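Local coordinates for mandelate racemase/muconate lactonizing protein (Paenibacillus sp., PDB 3V5C), which probably dehydrates galacturonate as a magnesium-dependent lyase of the enolase superfamily, at residues A[147-152]-A[188-193]; A[169-174]-A[206-211]; A[179-184]-A[214-219]; A[257-262]-A[278-283]. The protein carries 1 engineered substitution. All blocks are in the same frame, centred on the assembly; numbering follows the deposited sequence. Where two conformers were deposited one is given.

The four contacts lie in the enolase-type barrel part of the chain. Interactions 1 to 3 interleave along the sequence: their segments alternate, and the chain runs repeatedly between helix and strand. Interactions 1 and 3 both use helix 180-198, with centres about 16 Å apart, while interaction 2 pairs strands 167-170 and 204-207, which this helix connects. Interaction 2 lies about 14 Å from interaction 1 and 10 Å from interaction 3, centre to centre, and touches both. Interaction 4 follows in the chain, in the same sheet, its centre about 15 Å from that of interaction 2 without touching it, and carries a magnesium ligand. Outer helix packing and inner strand pairing thus adjoin.

Interaction 1 (A[147-152]-A[188-193]); sequences AAVALM and IAIVRG
Val149 and Met152 of helix 145-161 pack against Ala189, Ile190 and Gly193 of helix 180-198, a buried apolar contact between two helices that flank the strands of the barrel. The short axes come within 8.8 Å and cross at -39°, both helices running in broadly the same direction. Val149 does most of the touching from its side. Its chi1 of 172° sets CG1 anti to the backbone N, and the two methyls sit one turn apart on the partner helix: CG2 meets Ala189 CB at 3.7 Å, and CG1 rests on Gly193 CA at 3.8 Å. A side-chain carbon at Gly193 would run into that methyl, so the bare glycine backbone is what admits it. CG2 also lies 3.6 Å from Ala189 O, a carbonyl already engaged by Gly193 N within its own helix. In the enolase family's barrel domain, helices such as these form the layer outside the sheet, and Ile190 spans the two: its side chain touches Ile169 of strand 167-170 as well as Met152. Met152 CB stands 3.9 Å from Ile190 CG2, and Met152 CG is 4.0 Å from Ile190 CD1, the two side chains crossing at a slant. Beyond these methyl and methylene contacts, the helices are tied by Gly193 O, which accepts a hydrogen bond from Gln153 NE2.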
# COMPACT_ATOMS: atom_id res chain seq x y z
N ALA A 147 -20.44 12.45 19.80
CA ALA A 147 -20.98 11.25 19.15
C ALA A 147 -20.03 10.77 18.04
O ALA A 147 -19.77 9.56 17.89
CB ALA A 147 -22.34 11.55 18.56
N ALA A 148 -19.52 11.73 17.28
CA ALA A 148 -18.59 11.45 16.19
C ALA A 148 -17.31 10.80 16.71
O ALA A 148 -16.85 9.80 16.15
CB ALA A 148 -18.28 12.73 15.44
N VAL A 149 -16.76 11.34 17.79
CA VAL A 149 -15.57 10.77 18.41
C VAL A 149 -15.84 9.33 18.87
O VAL A 149 -15.04 8.42 18.61
CB VAL A 149 -15.10 11.59 19.62
CG1 VAL A 149 -13.98 10.89 20.36
CG2 VAL A 149 -14.67 12.99 19.18
N ALA A 150 -16.95 9.13 19.56
CA ALA A 150 -17.33 7.79 20.00
C ALA A 150 -17.40 6.78 18.85
O ALA A 150 -16.91 5.66 18.96
CB ALA A 150 -18.67 7.83 20.74
N LEU A 151 -18.04 7.17 17.76
CA LEU A 151 -18.17 6.30 16.60
C LEU A 151 -16.80 5.93 16.03
O LEU A 151 -16.53 4.76 15.74
CB LEU A 151 -19.06 6.93 15.56
CG LEU A 151 -19.38 6.13 14.30
CD1 LEU A 151 -20.69 6.59 13.68
CD2 LEU A 151 -18.27 6.26 13.29
N MET A 152 -15.94 6.93 15.87
CA MET A 152 -14.60 6.68 15.35
C MET A 152 -13.73 5.86 16.30
O MET A 152 -12.95 5.00 15.86
CB MET A 152 -13.91 7.99 14.95
CG MET A 152 -14.63 8.73 13.85
SD MET A 152 -14.92 7.79 12.34
CE MET A 152 -13.22 7.33 11.92
N ILE A 188 -9.66 17.30 15.07
CA ILE A 188 -8.78 17.29 16.25
C ILE A 188 -9.36 16.38 17.34
O ILE A 188 -8.64 15.55 17.91
CB ILE A 188 -8.58 18.70 16.81
CG1 ILE A 188 -7.73 19.52 15.82
CG2 ILE A 188 -7.89 18.64 18.18
CD1 ILE A 188 -7.84 21.03 15.98
N ALA A 189 -10.65 16.55 17.62
CA ALA A 189 -11.34 15.76 18.63
C ALA A 189 -11.27 14.28 18.30
O ALA A 189 -11.08 13.45 19.18
CB ALA A 189 -12.79 16.20 18.74
N ILE A 190 -11.46 13.95 17.03
CA ILE A 190 -11.40 12.56 16.60
C ILE A 190 -10.00 11.98 16.78
O ILE A 190 -9.82 10.86 17.28
CB ILE A 190 -11.88 12.40 15.14
CG1 ILE A 190 -13.40 12.62 15.08
CG2 ILE A 190 -11.50 11.03 14.59
CD1 ILE A 190 -13.98 12.71 13.68
N VAL A 191 -8.99 12.72 16.36
CA VAL A 191 -7.63 12.24 16.54
C VAL A 191 -7.31 12.01 18.01
O VAL A 191 -6.77 10.97 18.36
CB VAL A 191 -6.62 13.18 15.90
CG1 VAL A 191 -5.21 12.67 16.21
CG2 VAL A 191 -6.87 13.23 14.39
N ARG A 192 -7.68 12.95 18.87
CA ARG A 192 -7.49 12.76 20.30
C ARG A 192 -8.18 11.49 20.78
O ARG A 192 -7.60 10.69 21.51
CB ARG A 192 -8.09 13.93 21.09
CG ARG A 192 -7.40 15.25 20.92
CD ARG A 192 -7.92 16.25 21.96
NE ARG A 192 -7.14 17.48 21.96
CZ ARG A 192 -5.90 17.56 22.43
NH1 ARG A 192 -5.32 16.49 22.94
NH2 ARG A 192 -5.25 18.72 22.40
N GLY A 193 -9.43 11.31 20.36
CA GLY A 193 -10.23 10.17 20.78
C GLY A 193 -9.58 8.85 20.41
O GLY A 193 -9.52 7.92 21.20

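Interaction 2 (A[169-174]-A[206-211]); sequences IKVGRG and IDANNA
Lys170 and Asp207 lie side by side on one face of two parallel strands, pointing the same way, and join in a salt bridge: Lys170 NZ donates to Asp207 OD2 at 2.9 Å. The ammonium meets OD2 on its anti side, 35° out of the carboxylate plane. The other oxygen, Asp207 OD1, accepts Asn209 N at 3.0 Å from above that plane, an Asx turn that starts the loop beyond the strand. An alanine in place of Asp207 would probably leave Lys170 NZ without this carboxylate and free the backbone at Asn209 from its Asx turn. Asn209 in turn sets its OD1 3.2 Å from Lys170 CD, and a water lies 2.8 Å from both Asn209 OD1 and Val171 O and probably links them. Backbone bonds pair the two segments: Asp207 N to Ile169 O, at 3.0 Å, and Val171 N, just past its strand, to Asp207 O, at 2.8 Å and almost straight (173°). Val171 CG2 packs 3.9 Å from Ala208 CB. Farther along, Gly172 has backbone angles unsuited to a side chain, and one would also strike Ala211 CB. Arg173 NH2 folds back onto Lys170 O and forms a salt bridge with Asp187. The pairing belongs to a beta-alpha-beta unit: helix 180-198 connects the two strands and covers Ile169 and Val171, while strand 231-233 continues the sheet past Ile206.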
# COMPACT_ATOMS: atom_id res chain seq x y z
N ILE A 169 -5.71 8.03 10.53
CA ILE A 169 -6.98 8.70 10.67
C ILE A 169 -7.14 9.73 9.57
O ILE A 169 -6.28 10.58 9.38
CB ILE A 169 -7.04 9.41 12.03
CG1 ILE A 169 -6.81 8.39 13.16
CG2 ILE A 169 -8.39 10.12 12.18
CD1 ILE A 169 -6.33 9.02 14.46
N LYS A 170 -8.22 9.63 8.80
CA LYS A 170 -8.50 10.66 7.82
C LYS A 170 -8.88 11.95 8.52
O LYS A 170 -9.68 11.94 9.46
CB LYS A 170 -9.62 10.22 6.87
CG LYS A 170 -9.24 9.04 5.97
CD LYS A 170 -8.28 9.52 4.88
CE LYS A 170 -7.94 8.41 3.91
NZ LYS A 170 -6.75 7.67 4.37
N VAL A 171 -8.28 13.06 8.08
CA VAL A 171 -8.67 14.38 8.56
C VAL A 171 -8.90 15.29 7.34
O VAL A 171 -8.81 14.83 6.20
CB VAL A 171 -7.63 14.97 9.55
CG1 VAL A 171 -7.48 14.05 10.76
CG2 VAL A 171 -6.27 15.18 8.84
N GLY A 172 -9.23 16.55 7.57
CA GLY A 172 -9.62 17.43 6.48
C GLY A 172 -11.12 17.61 6.30
O GLY A 172 -11.58 18.02 5.22
N ARG A 173 -11.89 17.31 7.33
CA ARG A 173 -13.34 17.35 7.18
C ARG A 173 -13.84 18.73 6.72
O ARG A 173 -14.83 18.82 5.98
CB ARG A 173 -14.00 16.96 8.49
CG ARG A 173 -13.90 15.49 8.80
CD ARG A 173 -14.24 15.27 10.29
NE ARG A 173 -14.36 13.84 10.53
CZ ARG A 173 -13.31 13.03 10.61
NH1 ARG A 173 -13.51 11.72 10.77
NH2 ARG A 173 -12.08 13.51 10.51
N GLY A 174 -13.15 19.79 7.13
CA GLY A 174 -13.54 21.15 6.78
C GLY A 174 -13.14 21.62 5.38
O GLY A 174 -13.53 22.70 4.96
N ILE A 206 -1.99 10.80 10.60
CA ILE A 206 -3.12 11.54 10.05
C ILE A 206 -2.93 11.84 8.56
O ILE A 206 -1.83 12.11 8.12
CB ILE A 206 -3.46 12.81 10.87
CG1 ILE A 206 -2.32 13.83 10.85
CG2 ILE A 206 -3.82 12.42 12.32
CD1 ILE A 206 -2.70 15.14 11.59
N ASP A 207 -4.03 11.80 7.81
CA ASP A 207 -3.99 11.92 6.36
C ASP A 207 -5.08 12.91 5.98
O ASP A 207 -6.26 12.62 6.18
CB ASP A 207 -4.22 10.53 5.73
CG ASP A 207 -4.34 10.54 4.21
OD1 ASP A 207 -4.10 11.58 3.55
OD2 ASP A 207 -4.64 9.45 3.65
N ALA A 208 -4.68 14.06 5.44
CA ALA A 208 -5.63 15.12 5.09
C ALA A 208 -6.13 15.05 3.65
O ALA A 208 -7.01 15.81 3.28
CB ALA A 208 -5.03 16.50 5.36
N ASN A 209 -5.60 14.12 2.86
CA ASN A 209 -5.90 14.10 1.43
C ASN A 209 -5.87 15.50 0.84
O ASN A 209 -6.74 15.89 0.06
CB ASN A 209 -7.24 13.40 1.16
CG ASN A 209 -7.14 11.91 1.35
OD1 ASN A 209 -7.53 11.39 2.38
ND2 ASN A 209 -6.57 11.21 0.35
N ASN A 210 -4.83 16.24 1.22
CA ASN A 210 -4.55 17.58 0.70
C ASN A 210 -5.56 18.68 1.02
O ASN A 210 -5.54 19.75 0.41
CB ASN A 210 -4.31 17.53 -0.81
CG ASN A 210 -3.01 16.81 -1.16
OD1 ASN A 210 -2.07 16.78 -0.35
ND2 ASN A 210 -2.96 16.24 -2.35
N ALA A 211 -6.41 18.44 2.01
CA ALA A 211 -7.50 19.37 2.30
C ALA A 211 -7.09 20.55 3.18
O ALA A 211 -7.90 21.45 3.40
CB ALA A 211 -8.67 18.64 2.92
O HOH W 1 -8.97 12.67 4.39

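Interaction 3 (A[179-184]-A[214-219]); sequences PLWEGT and LNLTKE
Leu216, near the start of helix 214-223, reaches across to Leu180, Trp181 and Thr184 in the first turn of helix 180-198, where two helices of the enolase-type barrel's outer layer lie next to each other. Their short axes approach only to 12.0 Å at a crossing of -38°, so side-chain ends, not backbones, make the contact. Leu216 supplies both methyls: CD1 meets Leu180 CD1 tip to tip at 3.9 Å, and CD2 lies 3.8 Å from Thr184 OG1. With CG anti to the carbonyl carbon, chi1 -83°, the leucine branch is aimed between these two partners. Leu216 CD2 also comes 4.4 Å from Trp181 CZ3. One face of the Trp181 ring is met by its own neighbour, Leu180 CD2, set toward the rim. Glu219, one turn on from Leu216, brings OE1 to 3.9 Å from Trp181 CZ3, at the ring edge and near its plane, with the carboxylate only 16° from parallel to the ring. Thr184 OG1 is held on its own helix, donating to Leu180 O at 2.8 Å. That carbonyl also takes Thr184 N at 3.1 Å, and the two donors reach it from opposite faces of its plane. Pro179 stands at the N-cap position just before this turn. The contact is therefore mainly apolar at its middle and polar at the solvent side: the hydroxyl's proton is spent within its helix, so Leu216 meets it by packing, and the Glu219 oxygen facing the ring's C-H edge would probably give a weak electrostatic attraction.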
# COMPACT_ATOMS: atom_id res chain seq x y z
N PRO A 179 -18.35 22.51 7.32
CA PRO A 179 -17.86 23.89 7.41
C PRO A 179 -16.42 23.87 7.91
O PRO A 179 -16.04 23.02 8.72
CB PRO A 179 -18.80 24.52 8.44
CG PRO A 179 -20.09 23.77 8.24
CD PRO A 179 -19.63 22.34 8.02
N LEU A 180 -15.62 24.79 7.39
CA LEU A 180 -14.18 24.80 7.64
C LEU A 180 -13.78 24.69 9.11
O LEU A 180 -13.02 23.79 9.49
CB LEU A 180 -13.59 26.08 7.05
CG LEU A 180 -12.09 26.26 7.22
CD1 LEU A 180 -11.35 25.19 6.44
CD2 LEU A 180 -11.68 27.66 6.78
N TRP A 181 -14.26 25.60 9.94
CA TRP A 181 -13.82 25.64 11.32
C TRP A 181 -14.35 24.47 12.15
O TRP A 181 -13.61 23.85 12.90
CB TRP A 181 -14.14 27.00 11.95
CG TRP A 181 -13.52 28.11 11.15
CD1 TRP A 181 -14.17 29.03 10.38
CD2 TRP A 181 -12.12 28.38 10.99
NE1 TRP A 181 -13.27 29.87 9.77
CE2 TRP A 181 -12.00 29.49 10.13
CE3 TRP A 181 -10.96 27.80 11.50
CZ2 TRP A 181 -10.77 30.04 9.78
CZ3 TRP A 181 -9.73 28.34 11.14
CH2 TRP A 181 -9.65 29.45 10.29
N GLU A 182 -15.64 24.17 12.00
CA GLU A 182 -16.23 23.03 12.70
C GLU A 182 -15.55 21.73 12.31
O GLU A 182 -15.26 20.90 13.16
CB GLU A 182 -17.72 22.93 12.38
CG GLU A 182 -18.40 21.84 13.17
CD GLU A 182 -19.84 21.61 12.76
OE1 GLU A 182 -20.38 22.39 11.93
OE2 GLU A 182 -20.42 20.63 13.26
N GLY A 183 -15.29 21.56 11.02
CA GLY A 183 -14.67 20.32 10.55
C GLY A 183 -13.27 20.15 11.11
O GLY A 183 -12.85 19.02 11.42
N THR A 184 -12.53 21.25 11.20
CA THR A 184 -11.19 21.19 11.76
C THR A 184 -11.21 20.86 13.26
O THR A 184 -10.42 20.04 13.75
CB THR A 184 -10.40 22.47 11.43
OG1 THR A 184 -10.47 22.71 10.01
CG2 THR A 184 -8.94 22.35 11.84
N LEU A 214 -1.06 25.43 4.90
CA LEU A 214 -0.01 25.35 5.91
C LEU A 214 -0.51 25.80 7.28
O LEU A 214 -0.18 25.19 8.30
CB LEU A 214 1.23 26.12 5.45
CG LEU A 214 2.41 26.19 6.42
CD1 LEU A 214 2.97 24.80 6.73
CD2 LEU A 214 3.51 27.09 5.80
N ASN A 215 -1.27 26.89 7.32
CA ASN A 215 -1.76 27.40 8.60
C ASN A 215 -2.81 26.49 9.25
O ASN A 215 -2.80 26.32 10.46
CB ASN A 215 -2.23 28.86 8.50
CG ASN A 215 -1.12 29.85 8.78
OD1 ASN A 215 -0.13 29.51 9.43
ND2 ASN A 215 -1.28 31.09 8.33
N LEU A 216 -3.71 25.89 8.46
CA LEU A 216 -4.62 24.89 9.02
C LEU A 216 -3.82 23.75 9.62
O LEU A 216 -4.15 23.24 10.69
CB LEU A 216 -5.57 24.34 7.97
CG LEU A 216 -6.80 25.18 7.69
CD1 LEU A 216 -7.47 24.72 6.39
CD2 LEU A 216 -7.77 25.13 8.88
N THR A 217 -2.76 23.35 8.91
CA THR A 217 -1.91 22.27 9.36
C THR A 217 -1.27 22.60 10.69
O THR A 217 -1.28 21.78 11.60
CB THR A 217 -0.83 21.96 8.31
OG1 THR A 217 -1.50 21.56 7.10
CG2 THR A 217 0.07 20.83 8.80
N LYS A 218 -0.73 23.81 10.80
CA LYS A 218 -0.11 24.22 12.05
C LYS A 218 -1.13 24.31 13.18
O LYS A 218 -0.80 24.00 14.33
CB LYS A 218 0.59 25.58 11.86
CG LYS A 218 1.83 25.48 10.98
CD LYS A 218 2.42 26.87 10.77
CE LYS A 218 3.74 26.77 10.02
NZ LYS A 218 4.29 28.14 9.75
N GLU A 219 -2.36 24.71 12.85
CA GLU A 219 -3.39 24.81 13.89
C GLU A 219 -3.70 23.43 14.44
O GLU A 219 -3.82 23.25 15.65
CB GLU A 219 -4.66 25.45 13.36
CG GLU A 219 -5.81 25.39 14.31
CD GLU A 219 -6.89 26.40 13.98
OE1 GLU A 219 -6.58 27.43 13.32
OE2 GLU A 219 -8.05 26.17 14.39

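Interaction 4 (A[257-262]-A[278-283]); sequences VLIADG and RVDVLQ. With MG (magnesium ion), chain E.
Ala260 and Val281 form the apolar centre, their CB atoms 3.7 Å apart on the same face of two parallel strands. Next to this pair Ile259 CG2 meets Val279 CG2 at 4.2 Å, the side chains crossing at about a right angle. Ile259 O is gripped twice, by Asp280 N at 2.8 Å and by Val281 N at 3.0 Å, and Asp261 N donates to Val281 O. This is the strand pairing of a beta-alpha-beta crossover, with helix 270-275 linking strands 258-261 and 281-282 of the barrel and covering Val279 and Leu282. Asp280, its CG anti to the carbonyl carbon, turns OD2 back to the strand edge: the anti lone pair takes Ile259 N at 2.9 Å, nearly straight at 174°. OD1 of Asp280 reaches Lys247 in a salt bridge. An alanine here would probably leave Ile259 N and Lys247 without their carboxylate partner. At the strand's far end Gln283 NE2 is bonded to Glu233. Asp261 OD1 binds magnesium at 2.0 Å and accepts from Gly262 N, while OD2 is hydrogen-bonded to Tyr243 OH and lies 2.9 Å from a metal-bound water that probably donates to it; four waters and Glu238 complete the six ligands.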
# COMPACT_ATOMS: atom_id res chain seq x y z
N VAL A 257 7.08 14.96 14.44
CA VAL A 257 6.10 14.38 13.53
C VAL A 257 6.76 14.25 12.16
O VAL A 257 7.29 15.22 11.62
CB VAL A 257 4.88 15.30 13.43
CG1 VAL A 257 3.85 14.75 12.44
CG2 VAL A 257 4.24 15.49 14.81
N LEU A 258 6.77 13.04 11.60
CA LEU A 258 7.34 12.87 10.26
C LEU A 258 6.39 13.41 9.21
O LEU A 258 5.17 13.41 9.41
CB LEU A 258 7.61 11.39 9.97
CG LEU A 258 8.58 10.72 10.94
CD1 LEU A 258 8.42 9.21 10.88
CD2 LEU A 258 10.02 11.14 10.65
N ILE A 259 6.95 13.89 8.10
CA ILE A 259 6.16 14.33 6.95
C ILE A 259 6.14 13.22 5.89
O ILE A 259 7.21 12.75 5.45
CB ILE A 259 6.73 15.63 6.35
CG1 ILE A 259 6.66 16.77 7.39
CG2 ILE A 259 5.99 16.00 5.05
CD1 ILE A 259 5.27 17.12 7.85
N ALA A 260 4.95 12.80 5.47
CA ALA A 260 4.78 11.70 4.51
C ALA A 260 4.03 12.20 3.28
O ALA A 260 3.05 12.94 3.39
CB ALA A 260 4.03 10.53 5.18
N ASP A 261 4.50 11.81 2.09
CA ASP A 261 3.82 12.24 0.88
C ASP A 261 4.25 11.35 -0.27
O ASP A 261 5.14 10.52 -0.10
CB ASP A 261 4.17 13.73 0.61
CG ASP A 261 3.03 14.50 -0.04
OD1 ASP A 261 2.33 13.90 -0.87
OD2 ASP A 261 2.87 15.71 0.26
N GLY A 262 3.60 11.48 -1.42
CA GLY A 262 4.00 10.71 -2.59
C GLY A 262 2.88 10.03 -3.36
O GLY A 262 3.10 9.59 -4.48
N ARG A 278 12.87 17.95 3.50
CA ARG A 278 11.54 18.53 3.62
C ARG A 278 10.44 17.48 3.79
O ARG A 278 9.33 17.81 4.25
CB ARG A 278 11.21 19.43 2.42
CG ARG A 278 11.97 20.77 2.36
CD ARG A 278 13.43 20.55 2.00
NE ARG A 278 14.09 21.77 1.51
CZ ARG A 278 14.84 22.57 2.27
NH1 ARG A 278 15.00 22.34 3.56
NH2 ARG A 278 15.41 23.64 1.72
N VAL A 279 10.74 16.23 3.42
CA VAL A 279 9.77 15.13 3.46
C VAL A 279 10.52 13.89 3.94
O VAL A 279 11.66 13.66 3.53
CB VAL A 279 9.14 14.88 2.06
CG1 VAL A 279 8.29 13.62 2.06
CG2 VAL A 279 8.32 16.10 1.59
N ASP A 280 9.91 13.11 4.83
CA ASP A 280 10.60 12.00 5.49
C ASP A 280 10.22 10.61 4.97
O ASP A 280 11.03 9.70 4.98
CB ASP A 280 10.32 12.04 6.99
CG ASP A 280 10.70 13.37 7.59
OD1 ASP A 280 11.88 13.76 7.46
OD2 ASP A 280 9.81 14.03 8.14
N VAL A 281 8.96 10.47 4.55
CA VAL A 281 8.39 9.18 4.22
C VAL A 281 7.76 9.29 2.84
O VAL A 281 6.96 10.19 2.60
CB VAL A 281 7.27 8.81 5.21
CG1 VAL A 281 6.62 7.49 4.83
CG2 VAL A 281 7.81 8.75 6.64
N LEU A 282 8.14 8.40 1.94
CA LEU A 282 7.66 8.43 0.56
C LEU A 282 6.61 7.35 0.33
O LEU A 282 6.79 6.20 0.75
CB LEU A 282 8.80 8.26 -0.43
CG LEU A 282 9.73 9.46 -0.65
CD1 LEU A 282 8.93 10.69 -1.09
CD2 LEU A 282 10.56 9.76 0.59
N GLN A 283 5.54 7.71 -0.37
CA GLN A 283 4.37 6.85 -0.39
C GLN A 283 3.84 6.53 -1.77
O GLN A 283 2.63 6.38 -1.95
CB GLN A 283 3.25 7.48 0.46
CG GLN A 283 3.70 7.78 1.90
CD GLN A 283 2.58 8.41 2.71
OE1 GLN A 283 2.11 9.49 2.39
NE2 GLN A 283 2.15 7.71 3.76
MG MG E . 0.99 14.52 -2.25
O HOH W 2 0.26 15.96 -0.88
O HOH W 3 1.90 13.17 -3.68
O HOH W 4 -0.53 15.11 -3.67
O HOH W 5 -0.21 12.91 -1.56